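Local coordinates for protein monomethylamine methyltransferase MtmB1 (Methanosarcina barkeri, PDB 1NTH) that catalyses transfer of the methyl group of monomethylamine to the corrinoid cofactor of its partner protein MtmC, a step of methanogenesis from methylamine, at residues G372-R384 with A419-V431. Residues are numbered along the deposited sequence; the frame is centred on the assembly and turned at random. Where two conformers were deposited one is given.
Sequences GVVTDKTTGMEAR and APAGKTFQECYDV
Lys377 reaches across to the backbone of Ala421 and Gly422 where two loops of this TIM-barrel enzyme meet, each running into a helix through a capping box: Thr379 with Glu382 before helix 380-393, Thr424 with Glu427 before the short helix 425-428. The lysine leaves its backbone with CG opposite the carbonyl carbon (chi1 -72°) and is extended from there on, passing the methyl of Thr424 at an oblique angle, with Lys377 CG 3.8 Å from Thr424 CG2. At the far end NZ donates to Ala421 O at 3.0 Å and to Gly422 O, standing above both carbonyl planes, so one ammonium group ties down two successive peptides. A methionine in its place would probably leave the two carbonyls without their shared donor and the loop at Ala421-Gly422 less firmly held. One residue back, Asp376 O takes the N-H of Phe425 at 2.8 Å, in the first turn of helix 425-428, while the Asp376 carboxylate turns to Ser136 OG beside strand 134-135.

Farther along, Thr379 does two jobs. Its OG1, held between backbone N and carbonyl carbon (chi1 83°), donates to Glu382 OE2 at 2.6 Å and accepts from Met381 N; Glu382 OE1 in turn receives Thr379 N almost straight, at 171°. With OG1 so placed, the methyl CG2 faces 419-431, 3.8 Å from Cys428 SG and at the edge of the Phe425 ring, near its plane. Tyr440 of helix 438-454 also touches Thr379, Met381 and Cys428. Tyr429 lies obliquely against the start of helix 380-393, its CE1 3.4 Å from Thr379 CB, and its hydroxyl OH comes within 3.3 Å of Met381 CG.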
ATOM      1  N   GLY A 372      13.153  33.259  16.014  1.00 21.07           N
ATOM      2  CA  GLY A 372      13.011  32.520  14.771  1.00 21.34           C
ATOM      3  C   GLY A 372      13.418  33.219  13.488  1.00 22.68           C
ATOM      4  O   GLY A 372      12.981  32.825  12.408  1.00 23.12           O
ATOM      5  N   VAL A 373      14.267  34.237  13.588  1.00 23.09           N
ATOM      6  CA  VAL A 373      14.694  34.968  12.402  1.00 24.90           C
ATOM      7  C   VAL A 373      16.192  34.904  12.131  1.00 24.68           C
ATOM      8  O   VAL A 373      16.680  35.536  11.193  1.00 26.11           O
ATOM      9  CB  VAL A 373      14.285  36.452  12.491  1.00 25.22           C
ATOM     10  CG1 VAL A 373      12.774  36.562  12.622  1.00 28.12           C
ATOM     11  CG2 VAL A 373      14.980  37.114  13.673  1.00 26.83           C
ATOM     12  N   VAL A 374      16.925  34.150  12.944  1.00 23.22           N
ATOM     13  CA  VAL A 374      18.365  34.039  12.750  1.00 22.60           C
ATOM     14  C   VAL A 374      18.728  32.631  12.298  1.00 22.79           C
ATOM     15  O   VAL A 374      18.452  31.648  12.988  1.00 21.66           O
ATOM     16  CB  VAL A 374      19.135  34.376  14.045  1.00 22.72           C
ATOM     17  CG1 VAL A 374      20.634  34.353  13.777  1.00 22.07           C
ATOM     18  CG2 VAL A 374      18.706  35.746  14.562  1.00 23.12           C
ATOM     19  N   THR A 375      19.355  32.547  11.131  1.00 22.54           N
ATOM     20  CA  THR A 375      19.745  31.270  10.552  1.00 22.59           C
ATOM     21  C   THR A 375      20.507  30.348  11.499  1.00 21.71           C
ATOM     22  O   THR A 375      21.482  30.747  12.139  1.00 22.01           O
ATOM     23  CB  THR A 375      20.585  31.487   9.280  1.00 23.20           C
ATOM     24  OG1 THR A 375      19.833  32.277   8.353  1.00 23.71           O
ATOM     25  CG2 THR A 375      20.931  30.152   8.630  1.00 23.62           C
ATOM     26  N   ASP A 376      20.024  29.111  11.578  1.00 20.29           N
ATOM     27  CA  ASP A 376      20.608  28.053  12.398  1.00 19.71           C
ATOM     28  C   ASP A 376      20.591  28.246  13.912  1.00 19.77           C
ATOM     29  O   ASP A 376      21.237  27.486  14.634  1.00 19.49           O
ATOM     30  CB  ASP A 376      22.041  27.759  11.934  1.00 18.76           C
ATOM     31  CG  ASP A 376      22.101  27.299  10.487  1.00 20.95           C
ATOM     32  OD1 ASP A 376      21.133  26.650  10.031  1.00 21.68           O
ATOM     33  OD2 ASP A 376      23.117  27.569   9.807  1.00 21.44           O
ATOM     34  N   LYS A 377      19.850  29.232  14.407  1.00 19.48           N
ATOM     35  CA  LYS A 377      19.801  29.438  15.849  1.00 19.77           C
ATOM     36  C   LYS A 377      18.619  28.772  16.550  1.00 19.42           C
ATOM     37  O   LYS A 377      17.797  29.434  17.186  1.00 19.51           O
ATOM     38  CB  LYS A 377      19.854  30.932  16.193  1.00 20.83           C
ATOM     39  CG  LYS A 377      21.240  31.534  15.963  1.00 22.55           C
ATOM     40  CD  LYS A 377      21.460  32.821  16.745  1.00 24.17           C
ATOM     41  CE  LYS A 377      22.895  33.304  16.579  1.00 25.79           C
ATOM     42  NZ  LYS A 377      23.186  34.523  17.387  1.00 26.44           N
ATOM     43  N   THR A 378      18.551  27.449  16.420  1.00 19.04           N
ATOM     44  CA  THR A 378      17.523  26.627  17.054  1.00 19.21           C
ATOM     45  C   THR A 378      18.124  25.236  17.221  1.00 19.43           C
ATOM     46  O   THR A 378      18.739  24.713  16.290  1.00 20.94           O
ATOM     47  CB  THR A 378      16.245  26.482  16.183  1.00 20.97           C
ATOM     48  OG1 THR A 378      16.584  25.875  14.930  1.00 23.62           O
ATOM     49  CG2 THR A 378      15.599  27.834  15.932  1.00 20.89           C
ATOM     50  N   THR A 379      17.972  24.641  18.401  1.00 18.79           N
ATOM     51  CA  THR A 379      18.496  23.294  18.625  1.00 18.73           C
ATOM     52  C   THR A 379      17.553  22.484  19.506  1.00 17.69           C
ATOM     53  O   THR A 379      16.705  23.038  20.207  1.00 17.08           O
ATOM     54  CB  THR A 379      19.878  23.300  19.316  1.00 19.76           C
ATOM     55  OG1 THR A 379      19.700  23.430  20.731  1.00 19.99           O
ATOM     56  CG2 THR A 379      20.740  24.445  18.800  1.00 20.33           C
ATOM     57  N   GLY A 380      17.724  21.166  19.473  1.00 18.29           N
ATOM     58  CA  GLY A 380      16.888  20.280  20.264  1.00 17.32           C
ATOM     59  C   GLY A 380      16.947  20.505  21.763  1.00 17.39           C
ATOM     60  O   GLY A 380      16.038  20.100  22.481  1.00 17.86           O
ATOM     61  N   MET A 381      18.010  21.142  22.249  1.00 17.07           N
ATOM     62  CA  MET A 381      18.130  21.399  23.684  1.00 18.28           C
ATOM     63  C   MET A 381      16.981  22.255  24.208  1.00 17.44           C
ATOM     64  O   MET A 381      16.505  22.039  25.319  1.00 18.78           O
ATOM     65  CB  MET A 381      19.462  22.086  24.003  1.00 20.31           C
ATOM     66  CG  MET A 381      20.664  21.154  24.001  1.00 21.82           C
ATOM     67  SD  MET A 381      20.630  19.936  25.346  1.00 25.25           S
ATOM     68  CE  MET A 381      21.511  20.831  26.642  1.00 24.78           C
ATOM     69  N   GLU A 382      16.537  23.226  23.416  1.00 17.10           N
ATOM     70  CA  GLU A 382      15.436  24.077  23.849  1.00 17.23           C
ATOM     71  C   GLU A 382      14.142  23.268  23.949  1.00 16.26           C
ATOM     72  O   GLU A 382      13.324  23.500  24.841  1.00 17.63           O
ATOM     73  CB  GLU A 382      15.254  25.258  22.887  1.00 17.92           C
ATOM     74  CG  GLU A 382      16.471  26.182  22.810  1.00 20.54           C
ATOM     75  CD  GLU A 382      17.292  25.966  21.550  1.00 21.67           C
ATOM     76  OE1 GLU A 382      16.772  26.248  20.448  1.00 22.81           O
ATOM     77  OE2 GLU A 382      18.453  25.513  21.659  1.00 24.10           O
ATOM     78  N   ALA A 383      13.962  22.320  23.035  1.00 17.01           N
ATOM     79  CA  ALA A 383      12.775  21.474  23.048  1.00 16.61           C
ATOM     80  C   ALA A 383      12.832  20.518  24.237  1.00 16.70           C
ATOM     81  O   ALA A 383      11.801  20.151  24.801  1.00 16.15           O
ATOM     82  CB  ALA A 383      12.673  20.684  21.741  1.00 17.03           C
ATOM     83  N   ARG A 384      14.039  20.102  24.614  1.00 17.27           N
ATOM     84  CA  ARG A 384      14.183  19.207  25.754  1.00 17.57           C
ATOM     85  C   ARG A 384      13.690  19.920  27.014  1.00 17.85           C
ATOM     86  O   ARG A 384      12.973  19.339  27.826  1.00 17.33           O
ATOM     87  CB  ARG A 384      15.647  18.792  25.947  1.00 17.85           C
ATOM     88  CG  ARG A 384      15.847  17.847  27.128  1.00 19.03           C
ATOM     89  CD  ARG A 384      17.307  17.746  27.540  1.00 19.46           C
ATOM     90  NE  ARG A 384      18.148  17.154  26.505  1.00 19.52           N
ATOM     91  CZ  ARG A 384      19.451  16.934  26.642  1.00 20.77           C
ATOM     92  NH1 ARG A 384      20.060  17.258  27.777  1.00 21.13           N
ATOM     93  NH2 ARG A 384      20.145  16.392  25.651  1.00 19.91           N
ATOM     94  N   ALA A 419      18.449  40.985  25.415  1.00 28.93           N
ATOM     95  CA  ALA A 419      18.430  39.529  25.347  1.00 27.79           C
ATOM     96  C   ALA A 419      19.664  39.035  24.597  1.00 26.24           C
ATOM     97  O   ALA A 419      19.971  39.519  23.510  1.00 27.10           O
ATOM     98  CB  ALA A 419      17.164  39.055  24.640  1.00 27.58           C
ATOM     99  N   PRO A 420      20.389  38.061  25.173  1.00 26.25           N
ATOM    100  CA  PRO A 420      21.595  37.513  24.541  1.00 26.73           C
ATOM    101  C   PRO A 420      21.302  36.836  23.201  1.00 27.45           C
ATOM    102  O   PRO A 420      20.359  36.054  23.085  1.00 27.42           O
ATOM    103  CB  PRO A 420      22.122  36.541  25.594  1.00 26.16           C
ATOM    104  CG  PRO A 420      20.881  36.094  26.295  1.00 27.67           C
ATOM    105  CD  PRO A 420      20.110  37.380  26.448  1.00 26.36           C
ATOM    106  N   ALA A 421      22.124  37.145  22.202  1.00 26.86           N
ATOM    107  CA  ALA A 421      21.969  36.605  20.851  1.00 26.48           C
ATOM    108  C   ALA A 421      22.088  35.089  20.778  1.00 26.21           C
ATOM    109  O   ALA A 421      21.496  34.454  19.906  1.00 26.48           O
ATOM    110  CB  ALA A 421      22.991  37.248  19.918  1.00 27.03           C
ATOM    111  N   GLY A 422      22.864  34.508  21.683  1.00 25.29           N
ATOM    112  CA  GLY A 422      23.020  33.066  21.681  1.00 25.71           C
ATOM    113  C   GLY A 422      23.911  32.558  20.566  1.00 25.90           C
ATOM    114  O   GLY A 422      24.579  33.336  19.882  1.00 25.58           O
ATOM    115  N   LYS A 423      23.902  31.244  20.370  1.00 25.54           N
ATOM    116  CA  LYS A 423      24.735  30.619  19.354  1.00 25.48           C
ATOM    117  C   LYS A 423      23.959  29.805  18.334  1.00 24.43           C
ATOM    118  O   LYS A 423      22.801  29.448  18.553  1.00 23.11           O
ATOM    119  CB  LYS A 423      25.766  29.713  20.031  1.00 28.75           C
ATOM    120  CG  LYS A 423      26.701  30.448  20.978  1.00 31.88           C
ATOM    121  CD  LYS A 423      27.751  29.516  21.547  1.00 35.19           C
ATOM    122  CE  LYS A 423      28.755  30.276  22.403  1.00 37.79           C
ATOM    123  NZ  LYS A 423      29.846  29.386  22.882  1.00 40.36           N
ATOM    124  N   THR A 424      24.610  29.518  17.212  1.00 23.16           N
ATOM    125  CA  THR A 424      23.998  28.715  16.163  1.00 22.83           C
ATOM    126  C   THR A 424      24.195  27.255  16.537  1.00 22.74           C
ATOM    127  O   THR A 424      24.974  26.931  17.436  1.00 22.08           O
ATOM    128  CB  THR A 424      24.672  28.937  14.796  1.00 24.04           C
ATOM    129  OG1 THR A 424      26.057  28.583  14.887  1.00 23.59           O
ATOM    130  CG2 THR A 424      24.539  30.387  14.356  1.00 25.10           C
ATOM    131  N   PHE A 425      23.481  26.381  15.838  1.00 21.25           N
ATOM    132  CA  PHE A 425      23.571  24.945  16.056  1.00 21.57           C
ATOM    133  C   PHE A 425      25.030  24.494  15.954  1.00 21.41           C
ATOM    134  O   PHE A 425      25.513  23.718  16.780  1.00 21.67           O
ATOM    135  CB  PHE A 425      22.727  24.227  14.994  1.00 21.07           C
ATOM    136  CG  PHE A 425      22.906  22.732  14.968  1.00 22.44           C
ATOM    137  CD1 PHE A 425      22.399  21.936  15.986  1.00 23.41           C
ATOM    138  CD2 PHE A 425      23.563  22.120  13.902  1.00 23.62           C
ATOM    139  CE1 PHE A 425      22.539  20.546  15.944  1.00 23.17           C
ATOM    140  CE2 PHE A 425      23.708  20.734  13.850  1.00 24.93           C
ATOM    141  CZ  PHE A 425      23.194  19.946  14.875  1.00 23.38           C
ATOM    142  N   GLN A 426      25.723  24.994  14.937  1.00 21.10           N
ATOM    143  CA  GLN A 426      27.115  24.629  14.700  1.00 22.28           C
ATOM    144  C   GLN A 426      28.050  25.036  15.836  1.00 23.99           C
ATOM    145  O   GLN A 426      29.101  24.425  16.025  1.00 23.62           O
ATOM    146  CB  GLN A 426      27.620  25.258  13.396  1.00 22.01           C
ATOM    147  CG  GLN A 426      26.945  24.767  12.114  1.00 22.56           C
ATOM    148  CD  GLN A 426      25.727  25.589  11.710  1.00 22.18           C
ATOM    149  OE1 GLN A 426      25.398  25.684  10.525  1.00 24.37           O
ATOM    150  NE2 GLN A 426      25.048  26.174  12.688  1.00 21.99           N
ATOM    151  N   GLU A 427      27.662  26.059  16.591  1.00 24.20           N
ATOM    152  CA  GLU A 427      28.488  26.551  17.687  1.00 26.11           C
ATOM    153  C   GLU A 427      28.252  25.880  19.037  1.00 26.14           C
ATOM    154  O   GLU A 427      29.184  25.754  19.831  1.00 28.21           O
ATOM    155  CB  GLU A 427      28.302  28.066  17.841  1.00 27.78           C
ATOM    156  CG  GLU A 427      28.640  28.863  16.590  1.00 32.78           C
ATOM    157  CD  GLU A 427      28.420  30.358  16.762  1.00 36.39           C
ATOM    158  OE1 GLU A 427      27.286  30.771  17.089  1.00 34.53           O
ATOM    159  OE2 GLU A 427      29.386  31.124  16.564  1.00 40.54           O
ATOM    160  N   CYS A 428      27.023  25.448  19.312  1.00 24.49           N
ATOM    161  CA  CYS A 428      26.748  24.817  20.601  1.00 24.00           C
ATOM    162  C   CYS A 428      26.487  23.315  20.534  1.00 23.26           C
ATOM    163  O   CYS A 428      26.086  22.701  21.524  1.00 23.44           O
ATOM    164  CB  CYS A 428      25.591  25.529  21.307  1.00 24.87           C
ATOM    165  SG  CYS A 428      24.038  25.558  20.402  1.00 26.28           S
ATOM    166  N   TYR A 429      26.718  22.734  19.363  1.00 23.19           N
ATOM    167  CA  TYR A 429      26.561  21.296  19.156  1.00 22.92           C
ATOM    168  C   TYR A 429      27.759  20.782  18.376  1.00 24.16           C
ATOM    169  O   TYR A 429      28.400  21.531  17.636  1.00 24.07           O
ATOM    170  CB  TYR A 429      25.316  20.972  18.316  1.00 21.76           C
ATOM    171  CG  TYR A 429      24.072  20.601  19.088  1.00 19.50           C
ATOM    172  CD1 TYR A 429      23.392  21.550  19.847  1.00 19.83           C
ATOM    173  CD2 TYR A 429      23.554  19.304  19.031  1.00 19.76           C
ATOM    174  CE1 TYR A 429      22.225  21.226  20.528  1.00 21.00           C
ATOM    175  CE2 TYR A 429      22.385  18.966  19.712  1.00 18.74           C
ATOM    176  CZ  TYR A 429      21.726  19.934  20.457  1.00 20.15           C
ATOM    177  OH  TYR A 429      20.560  19.625  21.118  1.00 20.63           O
ATOM    178  N   ASP A 430      28.065  19.504  18.556  1.00 25.92           N
ATOM    179  CA  ASP A 430      29.119  18.856  17.792  1.00 27.56           C
ATOM    180  C   ASP A 430      28.294  18.317  16.626  1.00 27.52           C
ATOM    181  O   ASP A 430      27.617  17.298  16.755  1.00 27.82           O
ATOM    182  CB  ASP A 430      29.779  17.743  18.606  0.50 29.26           C
ATOM    183  CG  ASP A 430      30.589  18.287  19.773  0.50 30.92           C
ATOM    184  OD1 ASP A 430      31.403  19.212  19.554  0.50 31.88           O
ATOM    185  OD2 ASP A 430      30.421  17.795  20.907  0.50 33.07           O
ATOM    186  N   VAL A 431      28.330  19.026  15.503  1.00 27.19           N
ATOM    187  CA  VAL A 431      27.549  18.661  14.322  1.00 28.15           C
ATOM    188  C   VAL A 431      27.691  17.224  13.827  1.00 29.10           C
ATOM    189  O   VAL A 431      26.705  16.607  13.424  1.00 29.77           O
ATOM    190  CB  VAL A 431      27.858  19.612  13.143  1.00 28.52           C
ATOM    191  CG1 VAL A 431      27.037  19.221  11.923  1.00 28.93           C
ATOM    192  CG2 VAL A 431      27.555  21.047  13.546  1.00 28.89           C
TER